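Local coordinates for type 2A phosphatase-associated protein 42 (PDB 2V0P) that associates with type 2A phosphatase catalytic subunits, inhibits SIT4 and takes part in negative regulation of TOR signalling, and is represented by its N-terminal, TPR-like domain, at residues A[43-46]-A[47-51]. Numbering follows the deposited sequence.
Sequences LNLK and TAIFD
K46 and F50, one helical turn apart, meet side chain over ring: K46 CG lies over one face of the F50 phenyl, offset toward its rim, 4.2 Å from the ring centroid in a CH-pi contact. With CG anti to the backbone N (chi1 -178°), the extended lysine chain keeps over the same face; NZ, 5.3 Å from the F50 centroid, adds at most a weak cation-pi attraction, its main partner being D76 in a salt bridge. T47 N bonds to L43 O at 3.2 Å, and T47 OG1, set beside its own backbone N, turns back to L43 O, which thus takes the N-H and, weakly, the hydroxyl. On the buried side L45 and I49 form a second i to i+4 pair, L45 CG packing 3.5 Å from I49 CD1. The I49 side chain also touches L55 and F72; an alanine here would probably leave L45 CG and CD1 without the methyl they pack on. The backbone joins both pairs: I49 N donates to L45 O at 2.7 Å, nearly straight at 175°, whereas F50 N makes a hydrogen bond to K46 O bent to 143° at the hydrogen. These i to i+4 bonds are alpha-helical, but near the end of helix 29-52 the turn at 47-51 widens to a pi-type turn. In the TPR-like fold, L45 packs against V4, Q7, F8 and I11 of helix 4-19, while L43, K46 and F50 touch helix 75-83 through L79 and V75.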
ATOM      1  N   LEU A  43      17.167 -19.516  17.190  1.00 33.42           N
ATOM      2  CA  LEU A  43      16.099 -19.916  18.049  1.00 33.23           C
ATOM      3  C   LEU A  43      16.744 -20.747  19.188  1.00 34.47           C
ATOM      4  O   LEU A  43      16.385 -20.619  20.327  1.00 34.63           O
ATOM      5  CB  LEU A  43      15.107 -20.772  17.278  1.00 35.10           C
ATOM      6  CG  LEU A  43      14.130 -20.028  16.331  1.00 32.80           C
ATOM      7  CD1 LEU A  43      13.345 -21.068  15.583  1.00 39.75           C
ATOM      8  CD2 LEU A  43      13.226 -19.169  17.134  1.00 37.64           C
ATOM      9  N   ASN A  44      17.689 -21.577  18.822  1.00 33.50           N
ATOM     10  CA  ASN A  44      18.387 -22.418  19.773  1.00 36.75           C
ATOM     11  C   ASN A  44      19.149 -21.559  20.747  1.00 35.64           C
ATOM     12  O   ASN A  44      19.148 -21.848  21.932  1.00 36.71           O
ATOM     13  CB  ASN A  44      19.285 -23.411  19.030  1.00 37.50           C
ATOM     14  CG  ASN A  44      18.517 -24.620  18.582  1.00 39.81           C
ATOM     15  OD1 ASN A  44      17.423 -24.869  19.086  1.00 44.82           O
ATOM     16  ND2 ASN A  44      19.082 -25.397  17.659  1.00 44.28           N
ATOM     17  N   LEU A  45      19.687 -20.444  20.239  1.00 37.02           N
ATOM     18  CA  LEU A  45      20.476 -19.475  21.042  1.00 35.29           C
ATOM     19  C   LEU A  45      19.644 -18.695  22.033  1.00 35.98           C
ATOM     20  O   LEU A  45      20.001 -18.597  23.260  1.00 35.60           O
ATOM     21  CB  LEU A  45      21.304 -18.606  20.131  1.00 35.76           C
ATOM     22  CG  LEU A  45      22.307 -17.625  20.690  1.00 39.70           C
ATOM     23  CD1 LEU A  45      23.347 -18.390  21.522  1.00 40.50           C
ATOM     24  CD2 LEU A  45      22.951 -16.880  19.547  1.00 41.52           C
ATOM     25  N   LYS A  46      18.476 -18.233  21.572  1.00 35.48           N
ATOM     26  CA  LYS A  46      17.538 -17.657  22.461  1.00 35.19           C
ATOM     27  C   LYS A  46      17.205 -18.547  23.644  1.00 34.93           C
ATOM     28  O   LYS A  46      17.212 -18.085  24.767  1.00 37.10           O
ATOM     29  CB  LYS A  46      16.264 -17.273  21.728  1.00 35.18           C
ATOM     30  CG  LYS A  46      15.288 -16.630  22.631  1.00 37.79           C
ATOM     31  CD  LYS A  46      14.206 -15.911  21.886  1.00 42.32           C
ATOM     32  CE  LYS A  46      13.057 -15.625  22.834  1.00 46.56           C
ATOM     33  NZ  LYS A  46      12.153 -14.576  22.271  1.00 46.14           N
ATOM     34  N   THR A  47      16.878 -19.813  23.389  1.00 35.10           N
ATOM     35  CA  THR A  47      16.632 -20.801  24.453  1.00 36.25           C
ATOM     36  C   THR A  47      17.824 -20.952  25.439  1.00 35.23           C
ATOM     37  O   THR A  47      17.667 -20.896  26.658  1.00 36.35           O
ATOM     38  CB  THR A  47      16.219 -22.165  23.816  1.00 35.88           C
ATOM     39  OG1 THR A  47      14.973 -21.975  23.145  1.00 37.94           O
ATOM     40  CG2 THR A  47      16.028 -23.243  24.874  1.00 38.38           C
ATOM     41  N   ALA A  48      19.007 -21.114  24.877  1.00 35.30           N
ATOM     42  CA  ALA A  48      20.240 -21.186  25.617  1.00 36.16           C
ATOM     43  C   ALA A  48      20.441 -19.950  26.530  1.00 36.83           C
ATOM     44  O   ALA A  48      20.679 -20.117  27.745  1.00 39.20           O
ATOM     45  CB  ALA A  48      21.406 -21.400  24.681  1.00 33.00           C
ATOM     46  N   ILE A  49      20.366 -18.757  25.970  1.00 38.06           N
ATOM     47  CA  ILE A  49      20.545 -17.500  26.709  1.00 38.35           C
ATOM     48  C   ILE A  49      19.376 -17.153  27.620  1.00 38.74           C
ATOM     49  O   ILE A  49      19.582 -17.027  28.797  1.00 40.72           O
ATOM     50  CB  ILE A  49      20.863 -16.290  25.786  1.00 41.18           C
ATOM     51  CG1 ILE A  49      22.064 -16.563  24.880  1.00 42.34           C
ATOM     52  CG2 ILE A  49      21.085 -15.016  26.599  1.00 41.88           C
ATOM     53  CD1 ILE A  49      22.032 -15.707  23.638  1.00 44.98           C
ATOM     54  N   PHE A  50      18.171 -16.953  27.092  1.00 39.85           N
ATOM     55  CA  PHE A  50      17.013 -16.597  27.889  1.00 41.30           C
ATOM     56  C   PHE A  50      16.469 -17.728  28.813  1.00 43.84           C
ATOM     57  O   PHE A  50      16.168 -17.459  29.961  1.00 44.61           O
ATOM     58  CB  PHE A  50      15.853 -16.114  27.004  1.00 42.40           C
ATOM     59  CG  PHE A  50      16.140 -14.863  26.211  1.00 37.93           C
ATOM     60  CD1 PHE A  50      17.244 -14.775  25.403  1.00 39.32           C
ATOM     61  CD2 PHE A  50      15.232 -13.819  26.206  1.00 45.32           C
ATOM     62  CE1 PHE A  50      17.500 -13.636  24.641  1.00 42.70           C
ATOM     63  CE2 PHE A  50      15.458 -12.687  25.439  1.00 39.42           C
ATOM     64  CZ  PHE A  50      16.594 -12.585  24.672  1.00 41.70           C
ATOM     65  N   ASP A  51      16.323 -18.962  28.325  1.00 45.65           N
ATOM     66  CA  ASP A  51      15.737 -20.041  29.152  1.00 48.67           C
ATOM     67  C   ASP A  51      16.719 -20.746  30.097  1.00 49.46           C
ATOM     68  O   ASP A  51      16.451 -20.911  31.309  1.00 50.17           O
ATOM     69  CB  ASP A  51      15.048 -21.098  28.270  1.00 49.47           C
ATOM     70  CG  ASP A  51      13.737 -20.615  27.672  1.00 52.05           C
ATOM     71  OD1 ASP A  51      13.468 -19.393  27.698  1.00 53.91           O
ATOM     72  OD2 ASP A  51      12.973 -21.472  27.167  1.00 55.81           O
TER